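Local coordinates for bifunctional GH43-CE protein (Bacteroides eggerthii, PDB 6MLY) that probably cleaves xylose units from xylan-type chains with its glycoside hydrolase family 43 domain and also carries a carbohydrate esterase domain, at residues A[104-109]-A[123-128]. Residues are numbered along the deposited sequence; the frame is centred on the assembly and turned at random.
Sequences EGVYYL and TTKNLE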
loop_
_atom_site.group_PDB
_atom_site.type_symbol
_atom_site.label_atom_id
_atom_site.label_comp_id
_atom_site.label_asym_id
_atom_site.label_seq_id
_atom_site.Cartn_x
_atom_site.Cartn_y
_atom_site.Cartn_z
ATOM N N GLU A 104 -39.496 22.306 5.126
ATOM C CA GLU A 104 -40.089 23.649 5.034
ATOM C C GLU A 104 -38.997 24.725 4.994
ATOM O O GLU A 104 -39.004 25.677 5.783
ATOM C CB GLU A 104 -41.099 23.854 6.165
ATOM C CG GLU A 104 -42.494 23.389 5.786
ATOM C CD GLU A 104 -43.562 23.637 6.831
ATOM O OE1 GLU A 104 -43.469 23.015 7.907
ATOM O OE2 GLU A 104 -44.481 24.462 6.565
ATOM N N GLY A 105 -38.059 24.544 4.055
ATOM C CA GLY A 105 -37.079 25.559 3.668
ATOM C C GLY A 105 -35.769 25.489 4.441
ATOM O O GLY A 105 -34.858 26.270 4.159
ATOM N N VAL A 106 -35.653 24.571 5.408
ATOM C CA VAL A 106 -34.461 24.516 6.258
ATOM C C VAL A 106 -33.855 23.108 6.209
ATOM O O VAL A 106 -34.562 22.112 6.401
ATOM C CB VAL A 106 -34.777 24.949 7.702
ATOM C CG1 VAL A 106 -33.613 24.669 8.645
ATOM C CG2 VAL A 106 -35.171 26.417 7.767
ATOM N N TYR A 107 -32.541 23.050 5.960
ATOM C CA TYR A 107 -31.767 21.818 6.024
ATOM C C TYR A 107 -31.437 21.515 7.487
ATOM O O TYR A 107 -31.031 22.403 8.236
ATOM C CB TYR A 107 -30.492 21.931 5.180
ATOM C CG TYR A 107 -30.742 22.006 3.695
ATOM C CD1 TYR A 107 -30.800 23.226 3.041
ATOM C CD2 TYR A 107 -30.953 20.857 2.949
ATOM C CE1 TYR A 107 -31.048 23.305 1.680
ATOM C CE2 TYR A 107 -31.205 20.918 1.589
ATOM C CZ TYR A 107 -31.252 22.147 0.952
ATOM O OH TYR A 107 -31.501 22.222 -0.387
ATOM N N TYR A 108 -31.606 20.245 7.869
ATOM C CA TYR A 108 -31.372 19.779 9.230
ATOM C C TYR A 108 -30.372 18.621 9.205
ATOM O O TYR A 108 -30.625 17.591 8.564
ATOM C CB TYR A 108 -32.686 19.346 9.886
ATOM C CG TYR A 108 -33.650 20.473 10.154
ATOM C CD1 TYR A 108 -34.606 20.835 9.219
ATOM C CD2 TYR A 108 -33.600 21.185 11.340
ATOM C CE1 TYR A 108 -35.497 21.870 9.459
ATOM C CE2 TYR A 108 -34.479 22.226 11.592
ATOM C CZ TYR A 108 -35.434 22.569 10.652
ATOM O OH TYR A 108 -36.295 23.597 10.903
ATOM N N LEU A 109 -29.253 18.813 9.918
ATOM C CA LEU A 109 -28.139 17.869 9.970
ATOM C C LEU A 109 -27.801 17.545 11.432
ATOM O O LEU A 109 -27.572 18.453 12.234
ATOM C CB LEU A 109 -26.940 18.500 9.259
ATOM C CG LEU A 109 -26.088 17.531 8.446
ATOM C CD1 LEU A 109 -24.851 18.231 7.899
ATOM C CD2 LEU A 109 -25.705 16.319 9.277
ATOM N N THR A 123 -28.366 23.474 11.733
ATOM C CA THR A 123 -29.439 23.926 10.832
ATOM C C THR A 123 -28.985 25.137 10.006
ATOM O O THR A 123 -28.277 26.004 10.511
ATOM C CB THR A 123 -30.711 24.289 11.609
ATOM O OG1 THR A 123 -30.444 25.476 12.357
ATOM C CG2 THR A 123 -31.184 23.186 12.531
ATOM N N THR A 124 -29.438 25.191 8.746
ATOM C CA THR A 124 -29.126 26.288 7.817
ATOM C C THR A 124 -30.131 26.319 6.654
ATOM O O THR A 124 -30.758 25.305 6.341
ATOM C CB THR A 124 -27.709 26.146 7.250
ATOM O OG1 THR A 124 -27.424 27.330 6.505
ATOM C CG2 THR A 124 -27.548 24.929 6.369
ATOM N N LYS A 125 -30.241 27.486 6.002
ATOM C CA LYS A 125 -31.096 27.674 4.821
ATOM C C LYS A 125 -30.266 27.545 3.536
ATOM O O LYS A 125 -30.808 27.603 2.441
ATOM C CB LYS A 125 -31.810 29.030 4.882
ATOM C CG LYS A 125 -32.924 29.120 5.920
ATOM C CD LYS A 125 -33.499 30.517 6.120
ATOM C CE LYS A 125 -34.878 30.705 5.520
ATOM N NZ LYS A 125 -35.362 32.094 5.706
ATOM N N ASN A 126 -28.949 27.375 3.677
ATOM C CA ASN A 126 -28.053 27.160 2.536
ATOM C C ASN A 126 -26.995 26.122 2.930
ATOM O O ASN A 126 -26.028 26.443 3.620
ATOM C CB ASN A 126 -27.420 28.474 2.067
ATOM C CG ASN A 126 -26.731 28.361 0.723
ATOM O OD1 ASN A 126 -26.416 27.264 0.265
ATOM N ND2 ASN A 126 -26.488 29.494 0.085
ATOM N N LEU A 127 -27.184 24.884 2.462
ATOM C CA LEU A 127 -26.370 23.728 2.879
ATOM C C LEU A 127 -24.925 23.832 2.356
ATOM O O LEU A 127 -24.028 23.186 2.892
ATOM C CB LEU A 127 -27.057 22.451 2.379
ATOM C CG LEU A 127 -26.588 21.144 3.013
ATOM C CD1 LEU A 127 -26.644 21.215 4.529
ATOM C CD2 LEU A 127 -27.418 19.976 2.510
ATOM N N GLU A 128 -24.695 24.656 1.330
ATOM C CA GLU A 128 -23.385 24.768 0.699
ATOM C C GLU A 128 -22.541 25.870 1.360
ATOM O O GLU A 128 -21.320 25.753 1.394
ATOM C CB GLU A 128 -23.555 25.009 -0.801
ATOM C CG GLU A 128 -24.388 23.934 -1.485
ATOM C CD GLU A 128 -24.619 24.121 -2.977
ATOM O OE1 GLU A 128 -25.446 23.375 -3.543
ATOM O OE2 GLU A 128 -23.980 25.012 -3.572
#
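Leu127 sets its CB over one face of the Tyr107 ring, with CD2 at the rim, the two side chains crossing at about a right angle. Leu127 CB makes a CH-pi contact 4.0 Å from the Tyr107 ring centroid, while Leu127 CD2 reaches Tyr107 CD2 at 3.7 Å. CG anti to the carbonyl carbon (chi1 -68°) starts the Tyr107 ring beside its own backbone N, and Thr124 O lies in the ring plane at the edge, near CD1. Thr124 O also accepts from Tyr107 N at 2.9 Å, and Thr124 N returns a bond to Tyr107 O, so this antiparallel pair is hydrogen-bonded both ways. An alanine in place of Tyr107 would probably open a gap beneath Leu127, since the ring under its CB, and the rim that its CD2 touches, would be gone. The other face of the sheet bears Tyr108 and Thr123, a non-hydrogen-bonded pair in which Thr123 CG2 approaches Tyr108 CD2 obliquely. Beyond the strand end, Thr124 OG1 accepts from Asn126 N in an ST turn and is also hydrogen-bonded to Pro131 O; after the turn comes Leu127. Tyr43 meets the Tyr107 ring edge-to-face. The arrangement belongs to an antiparallel beta hairpin, the central pair of a four-stranded sheet, such as forms each blade of the family 43 beta-propeller.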